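Local coordinates for flagellar regulatory protein C (Vibrio cholerae, PDB 4QHS), which probably hydrolyses ATP as a heptameric AAA+ activator of sigma-54-dependent transcription of flagellar genes, at residues R64-A75 and Q107-I118. Sequence-based numbering, arbitrary orientation.
Sequences RKEGPFIAINCA and QAQGGTILLDEI
P68 sets its ring into the hollow formed by the turn ahead of strand 112-116. CB rests near Q107 O, and CG lies 3.4 Å from Q109 O. The type II turn from A108 to G111 passes along one side of the ring. G111 has no side chain, and its CA fits 3.3 Å from P68 O. R64 closes this end. Its NE donates to G111 O at 2.7 Å, a bond bent to 148° at the hydrogen, and NH2 adds a weak second one. The side chain bends at chi3 (76°), which helps bring NE to G111 O; NH1 forms a salt bridge with D38.

From here strands 69-73 and 112-116 run parallel. Five backbone hydrogen bonds join them, starting with T112 N to P68 O and ending with D116 N to I72 O. I70 fills a hollow on the I113 and L115 face. Its CG1 lies beside the backbone N (chi1 -54°) and packs on A108 CB at 3.6 Å. CD1 carries on across Q107. Further along, I72 CG2 meets L115 CD2 at 3.8 Å. Helix 82-87 touches both residues. On the other face the F69 ring lies obliquely beside T112 and L114, its CZ 4.3 Å from L114 CB. H59 meets that ring edge-to-face and hydrogen-bonds T112 OG1.

At the far end C74 N binds D116 O at 3.0 Å. A75 CB packs on E117 CB at 3.9 Å, and N73 OD1 forms an Asx turn with A75 N. D116 OD1 bonds T156 on the next strand. Strand 69-73 is one of the two outermost strands of the chain's parallel sheet, in 2-3-4-1-5 order. Strand 112-116 ends at D116, with E117 just beyond, consistent with the Walker B motif of an AAA+ ATPase core.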
ATOM      1  N   ARG A  64      -1.270 -49.785  18.004  1.00 53.67           N
ATOM      2  CA  ARG A  64      -0.087 -48.931  17.906  1.00 57.40           C
ATOM      3  C   ARG A  64       0.358 -48.412  19.267  1.00 55.02           C
ATOM      4  O   ARG A  64       1.224 -47.545  19.346  1.00 58.67           O
ATOM      5  CB  ARG A  64      -0.370 -47.749  16.963  1.00 57.58           C
ATOM      6  CG  ARG A  64      -1.099 -48.172  15.707  1.00 60.73           C
ATOM      7  CD  ARG A  64      -1.493 -46.998  14.863  1.00 54.48           C
ATOM      8  NE  ARG A  64      -0.347 -46.479  14.155  1.00 62.45           N
ATOM      9  CZ  ARG A  64       0.028 -46.883  12.952  1.00 59.33           C
ATOM     10  NH1 ARG A  64      -0.660 -47.813  12.308  1.00 57.74           N
ATOM     11  NH2 ARG A  64       1.099 -46.354  12.401  1.00 46.78           N
ATOM     12  N   LYS A  65      -0.249 -48.933  20.328  1.00 48.24           N
ATOM     13  CA  LYS A  65      -0.024 -48.445  21.688  1.00 55.47           C
ATOM     14  C   LYS A  65       1.458 -48.321  22.112  1.00 61.44           C
ATOM     15  O   LYS A  65       1.832 -47.373  22.803  1.00 65.99           O
ATOM     16  CB  LYS A  65      -0.765 -49.351  22.680  1.00 58.02           C
ATOM     17  CG  LYS A  65      -0.402 -49.124  24.141  1.00 72.51           C
ATOM     18  CD  LYS A  65      -1.046 -50.166  25.056  1.00 78.10           C
ATOM     19  CE  LYS A  65      -0.588 -49.997  26.505  1.00 79.98           C
ATOM     20  NZ  LYS A  65      -1.183 -51.018  27.421  1.00 77.30           N
ATOM     21  N   GLU A  66       2.306 -49.256  21.697  1.00 52.53           N
ATOM     22  CA  GLU A  66       3.692 -49.223  22.151  1.00 61.89           C
ATOM     23  C   GLU A  66       4.481 -48.164  21.392  1.00 65.58           C
ATOM     24  O   GLU A  66       5.554 -47.736  21.828  1.00 70.62           O
ATOM     25  CB  GLU A  66       4.356 -50.595  21.998  1.00 62.26           C
ATOM     26  CG  GLU A  66       3.711 -51.672  22.839  1.00 74.87           C
ATOM     27  CD  GLU A  66       3.635 -51.295  24.310  1.00 91.52           C
ATOM     28  OE1 GLU A  66       2.512 -51.091  24.816  1.00 96.27           O
ATOM     29  OE2 GLU A  66       4.694 -51.200  24.964  1.00100.29           O
ATOM     30  N   GLY A  67       3.932 -47.743  20.256  1.00 62.09           N
ATOM     31  CA  GLY A  67       4.592 -46.775  19.401  1.00 64.00           C
ATOM     32  C   GLY A  67       4.424 -45.344  19.871  1.00 53.59           C
ATOM     33  O   GLY A  67       3.754 -45.089  20.868  1.00 60.71           O
ATOM     34  N   PRO A  68       5.021 -44.401  19.138  1.00 49.68           N
ATOM     35  CA  PRO A  68       5.053 -42.982  19.506  1.00 51.18           C
ATOM     36  C   PRO A  68       3.688 -42.327  19.474  1.00 43.74           C
ATOM     37  O   PRO A  68       2.938 -42.494  18.518  1.00 45.05           O
ATOM     38  CB  PRO A  68       5.956 -42.350  18.435  1.00 52.93           C
ATOM     39  CG  PRO A  68       6.582 -43.485  17.701  1.00 63.09           C
ATOM     40  CD  PRO A  68       5.645 -44.638  17.828  1.00 60.13           C
ATOM     41  N   PHE A  69       3.396 -41.535  20.478  1.00 61.91           N
ATOM     42  CA  PHE A  69       2.235 -40.692  20.482  1.00 50.94           C
ATOM     43  C   PHE A  69       2.687 -39.266  20.457  1.00 48.99           C
ATOM     44  O   PHE A  69       3.347 -38.827  21.350  1.00 54.90           O
ATOM     45  CB  PHE A  69       1.428 -40.915  21.726  1.00 51.51           C
ATOM     46  CG  PHE A  69       0.176 -40.154  21.754  1.00 48.21           C
ATOM     47  CD1 PHE A  69      -0.945 -40.641  21.166  1.00 45.67           C
ATOM     48  CD2 PHE A  69       0.112 -38.952  22.361  1.00 53.18           C
ATOM     49  CE1 PHE A  69      -2.089 -39.949  21.196  1.00 44.37           C
ATOM     50  CE2 PHE A  69      -1.043 -38.259  22.382  1.00 50.99           C
ATOM     51  CZ  PHE A  69      -2.145 -38.759  21.793  1.00 39.17           C
ATOM     52  N   ILE A  70       2.299 -38.542  19.432  1.00 40.29           N
ATOM     53  CA  ILE A  70       2.843 -37.222  19.146  1.00 47.41           C
ATOM     54  C   ILE A  70       1.703 -36.215  19.011  1.00 47.96           C
ATOM     55  O   ILE A  70       0.774 -36.431  18.245  1.00 47.13           O
ATOM     56  CB  ILE A  70       3.689 -37.227  17.845  1.00 42.75           C
ATOM     57  CG1 ILE A  70       4.775 -38.311  17.888  1.00 40.58           C
ATOM     58  CG2 ILE A  70       4.276 -35.844  17.564  1.00 47.05           C
ATOM     59  CD1 ILE A  70       5.874 -38.071  18.916  1.00 44.10           C
ATOM     60  N   ALA A  71       1.781 -35.115  19.748  1.00 42.35           N
ATOM     61  CA  ALA A  71       0.697 -34.139  19.769  1.00 48.56           C
ATOM     62  C   ALA A  71       1.197 -32.735  19.402  1.00 43.32           C
ATOM     63  O   ALA A  71       2.195 -32.266  19.946  1.00 54.98           O
ATOM     64  CB  ALA A  71       0.024 -34.127  21.154  1.00 39.75           C
ATOM     65  N   ILE A  72       0.507 -32.072  18.480  1.00 46.52           N
ATOM     66  CA  ILE A  72       0.775 -30.660  18.187  1.00 46.89           C
ATOM     67  C   ILE A  72      -0.523 -29.841  18.253  1.00 44.40           C
ATOM     68  O   ILE A  72      -1.583 -30.293  17.820  1.00 45.57           O
ATOM     69  CB  ILE A  72       1.457 -30.483  16.807  1.00 39.10           C
ATOM     70  CG1 ILE A  72       1.556 -29.005  16.441  1.00 48.53           C
ATOM     71  CG2 ILE A  72       0.700 -31.239  15.729  1.00 34.36           C
ATOM     72  CD1 ILE A  72       2.569 -28.709  15.341  1.00 46.49           C
ATOM     73  N   ASN A  73      -0.445 -28.646  18.829  1.00 50.01           N
ATOM     74  CA  ASN A  73      -1.610 -27.777  18.866  1.00 45.00           C
ATOM     75  C   ASN A  73      -1.508 -26.698  17.803  1.00 41.28           C
ATOM     76  O   ASN A  73      -0.835 -25.675  17.981  1.00 38.19           O
ATOM     77  CB  ASN A  73      -1.791 -27.134  20.240  1.00 47.84           C
ATOM     78  CG  ASN A  73      -3.156 -26.469  20.391  1.00 50.98           C
ATOM     79  OD1 ASN A  73      -3.695 -25.880  19.446  1.00 48.23           O
ATOM     80  ND2 ASN A  73      -3.729 -26.578  21.577  1.00 58.44           N
ATOM     81  N   CYS A  74      -2.213 -26.944  16.708  1.00 35.79           N
ATOM     82  CA  CYS A  74      -2.252 -26.059  15.556  1.00 41.24           C
ATOM     83  C   CYS A  74      -2.674 -24.623  15.862  1.00 46.77           C
ATOM     84  O   CYS A  74      -2.488 -23.745  15.042  1.00 50.38           O
ATOM     85  CB  CYS A  74      -3.194 -26.654  14.506  1.00 46.07           C
ATOM     86  SG  CYS A  74      -2.847 -28.398  14.139  1.00 55.55           S
ATOM     87  N   ALA A  75      -3.248 -24.386  17.035  1.00 36.63           N
ATOM     88  CA  ALA A  75      -3.684 -23.057  17.400  1.00 42.41           C
ATOM     89  C   ALA A  75      -2.717 -22.419  18.382  1.00 43.80           C
ATOM     90  O   ALA A  75      -3.043 -21.409  18.992  1.00 45.56           O
ATOM     91  CB  ALA A  75      -5.099 -23.105  18.011  1.00 39.49           C
ATOM     92  N   GLN A 107       8.351 -38.032  13.511  1.00 38.23           N
ATOM     93  CA  GLN A 107       8.490 -38.497  14.858  1.00 44.69           C
ATOM     94  C   GLN A 107       7.428 -39.476  15.263  1.00 43.32           C
ATOM     95  O   GLN A 107       7.608 -40.177  16.207  1.00 50.00           O
ATOM     96  CB  GLN A 107       8.450 -37.345  15.823  1.00 50.40           C
ATOM     97  CG  GLN A 107       9.572 -36.413  15.700  1.00 60.88           C
ATOM     98  CD  GLN A 107       9.269 -35.118  16.351  1.00 76.75           C
ATOM     99  OE1 GLN A 107       9.056 -35.048  17.540  1.00 82.52           O
ATOM    100  NE2 GLN A 107       9.228 -34.082  15.577  1.00 88.73           N
ATOM    101  N   ALA A 108       6.322 -39.499  14.545  1.00 36.54           N
ATOM    102  CA  ALA A 108       5.155 -40.289  14.901  1.00 40.22           C
ATOM    103  C   ALA A 108       5.159 -41.596  14.152  1.00 44.51           C
ATOM    104  O   ALA A 108       4.200 -42.375  14.232  1.00 44.92           O
ATOM    105  CB  ALA A 108       3.862 -39.520  14.605  1.00 33.10           C
ATOM    106  N   GLN A 109       6.238 -41.808  13.408  1.00 44.33           N
ATOM    107  CA  GLN A 109       6.400 -42.985  12.572  1.00 48.67           C
ATOM    108  C   GLN A 109       6.095 -44.249  13.368  1.00 54.34           C
ATOM    109  O   GLN A 109       6.633 -44.454  14.458  1.00 51.91           O
ATOM    110  CB  GLN A 109       7.825 -43.035  11.994  1.00 53.25           C
ATOM    111  CG  GLN A 109       8.007 -44.015  10.837  1.00 64.48           C
ATOM    112  CD  GLN A 109       7.259 -43.583   9.583  1.00 64.68           C
ATOM    113  OE1 GLN A 109       6.039 -43.733   9.489  1.00 59.73           O
ATOM    114  NE2 GLN A 109       7.991 -43.035   8.614  1.00 60.23           N
ATOM    115  N   GLY A 110       5.199 -45.073  12.839  1.00 58.95           N
ATOM    116  CA  GLY A 110       4.842 -46.319  13.498  1.00 53.63           C
ATOM    117  C   GLY A 110       3.869 -46.118  14.638  1.00 51.59           C
ATOM    118  O   GLY A 110       3.434 -47.093  15.250  1.00 53.71           O
ATOM    119  N   GLY A 111       3.515 -44.860  14.916  1.00 48.52           N
ATOM    120  CA  GLY A 111       2.612 -44.544  16.013  1.00 48.33           C
ATOM    121  C   GLY A 111       1.378 -43.723  15.660  1.00 49.21           C
ATOM    122  O   GLY A 111       0.645 -44.050  14.725  1.00 46.11           O
ATOM    123  N   THR A 112       1.145 -42.658  16.424  1.00 35.11           N
ATOM    124  CA  THR A 112      -0.059 -41.835  16.281  1.00 33.01           C
ATOM    125  C   THR A 112       0.257 -40.362  16.393  1.00 32.92           C
ATOM    126  O   THR A 112       1.085 -39.951  17.221  1.00 40.54           O
ATOM    127  CB  THR A 112      -1.117 -42.190  17.356  1.00 38.80           C
ATOM    128  OG1 THR A 112      -1.516 -43.545  17.186  1.00 39.79           O
ATOM    129  CG2 THR A 112      -2.335 -41.309  17.235  1.00 38.91           C
ATOM    130  N   ILE A 113      -0.348 -39.548  15.560  1.00 34.60           N
ATOM    131  CA  ILE A 113      -0.221 -38.117  15.696  1.00 30.39           C
ATOM    132  C   ILE A 113      -1.570 -37.501  15.989  1.00 36.91           C
ATOM    133  O   ILE A 113      -2.555 -37.893  15.441  1.00 31.13           O
ATOM    134  CB  ILE A 113       0.449 -37.468  14.484  1.00 31.67           C
ATOM    135  CG1 ILE A 113       0.754 -36.004  14.763  1.00 32.18           C
ATOM    136  CG2 ILE A 113      -0.409 -37.540  13.308  1.00 27.51           C
ATOM    137  CD1 ILE A 113       1.761 -35.411  13.862  1.00 28.04           C
ATOM    138  N   LEU A 114      -1.584 -36.559  16.909  1.00 29.32           N
ATOM    139  CA  LEU A 114      -2.753 -35.812  17.250  1.00 33.80           C
ATOM    140  C   LEU A 114      -2.639 -34.401  16.741  1.00 37.04           C
ATOM    141  O   LEU A 114      -1.764 -33.686  17.112  1.00 38.41           O
ATOM    142  CB  LEU A 114      -2.958 -35.791  18.747  1.00 33.93           C
ATOM    143  CG  LEU A 114      -3.914 -34.740  19.279  1.00 35.95           C
ATOM    144  CD1 LEU A 114      -5.260 -34.890  18.690  1.00 31.29           C
ATOM    145  CD2 LEU A 114      -3.998 -34.871  20.726  1.00 36.01           C
ATOM    146  N   LEU A 115      -3.545 -34.014  15.873  1.00 34.41           N
ATOM    147  CA  LEU A 115      -3.558 -32.673  15.372  1.00 35.79           C
ATOM    148  C   LEU A 115      -4.659 -31.898  16.039  1.00 44.19           C
ATOM    149  O   LEU A 115      -5.768 -31.911  15.601  1.00 40.64           O
ATOM    150  CB  LEU A 115      -3.748 -32.671  13.880  1.00 32.73           C
ATOM    151  CG  LEU A 115      -2.799 -33.540  13.105  1.00 32.49           C
ATOM    152  CD1 LEU A 115      -3.347 -33.686  11.774  1.00 37.35           C
ATOM    153  CD2 LEU A 115      -1.469 -32.920  13.037  1.00 27.98           C
ATOM    154  N   ASP A 116      -4.315 -31.232  17.119  1.00 36.51           N
ATOM    155  CA  ASP A 116      -5.244 -30.542  17.959  1.00 38.44           C
ATOM    156  C   ASP A 116      -5.622 -29.234  17.330  1.00 43.05           C
ATOM    157  O   ASP A 116      -4.794 -28.529  16.849  1.00 39.36           O
ATOM    158  CB  ASP A 116      -4.591 -30.283  19.291  1.00 37.74           C
ATOM    159  CG  ASP A 116      -5.442 -30.650  20.435  1.00 55.74           C
ATOM    160  OD1 ASP A 116      -6.659 -30.605  20.333  1.00 65.24           O
ATOM    161  OD2 ASP A 116      -4.882 -30.958  21.477  1.00 64.14           O
ATOM    162  N   GLU A 117      -6.901 -28.941  17.325  1.00 38.29           N
ATOM    163  CA  GLU A 117      -7.407 -27.698  16.794  1.00 40.33           C
ATOM    164  C   GLU A 117      -7.027 -27.469  15.334  1.00 42.56           C
ATOM    165  O   GLU A 117      -6.389 -26.517  14.995  1.00 48.93           O
ATOM    166  CB  GLU A 117      -6.952 -26.549  17.676  1.00 49.24           C
ATOM    167  CG  GLU A 117      -7.588 -26.525  19.032  1.00 60.20           C
ATOM    168  CD  GLU A 117      -9.085 -26.555  18.944  1.00 79.31           C
ATOM    169  OE1 GLU A 117      -9.716 -27.359  19.636  1.00 86.46           O
ATOM    170  OE2 GLU A 117      -9.637 -25.784  18.152  1.00 89.73           O
ATOM    171  N   ILE A 118      -7.456 -28.365  14.478  1.00 38.32           N
ATOM    172  CA  ILE A 118      -7.038 -28.390  13.119  1.00 39.89           C
ATOM    173  C   ILE A 118      -7.737 -27.363  12.275  1.00 47.54           C
ATOM    174  O   ILE A 118      -7.291 -27.048  11.216  1.00 58.26           O
ATOM    175  CB  ILE A 118      -7.286 -29.749  12.526  1.00 43.33           C
ATOM    176  CG1 ILE A 118      -6.396 -29.987  11.322  1.00 40.99           C
ATOM    177  CG2 ILE A 118      -8.680 -29.872  12.124  1.00 38.38           C
ATOM    178  CD1 ILE A 118      -6.264 -31.391  10.976  1.00 40.44           C
TER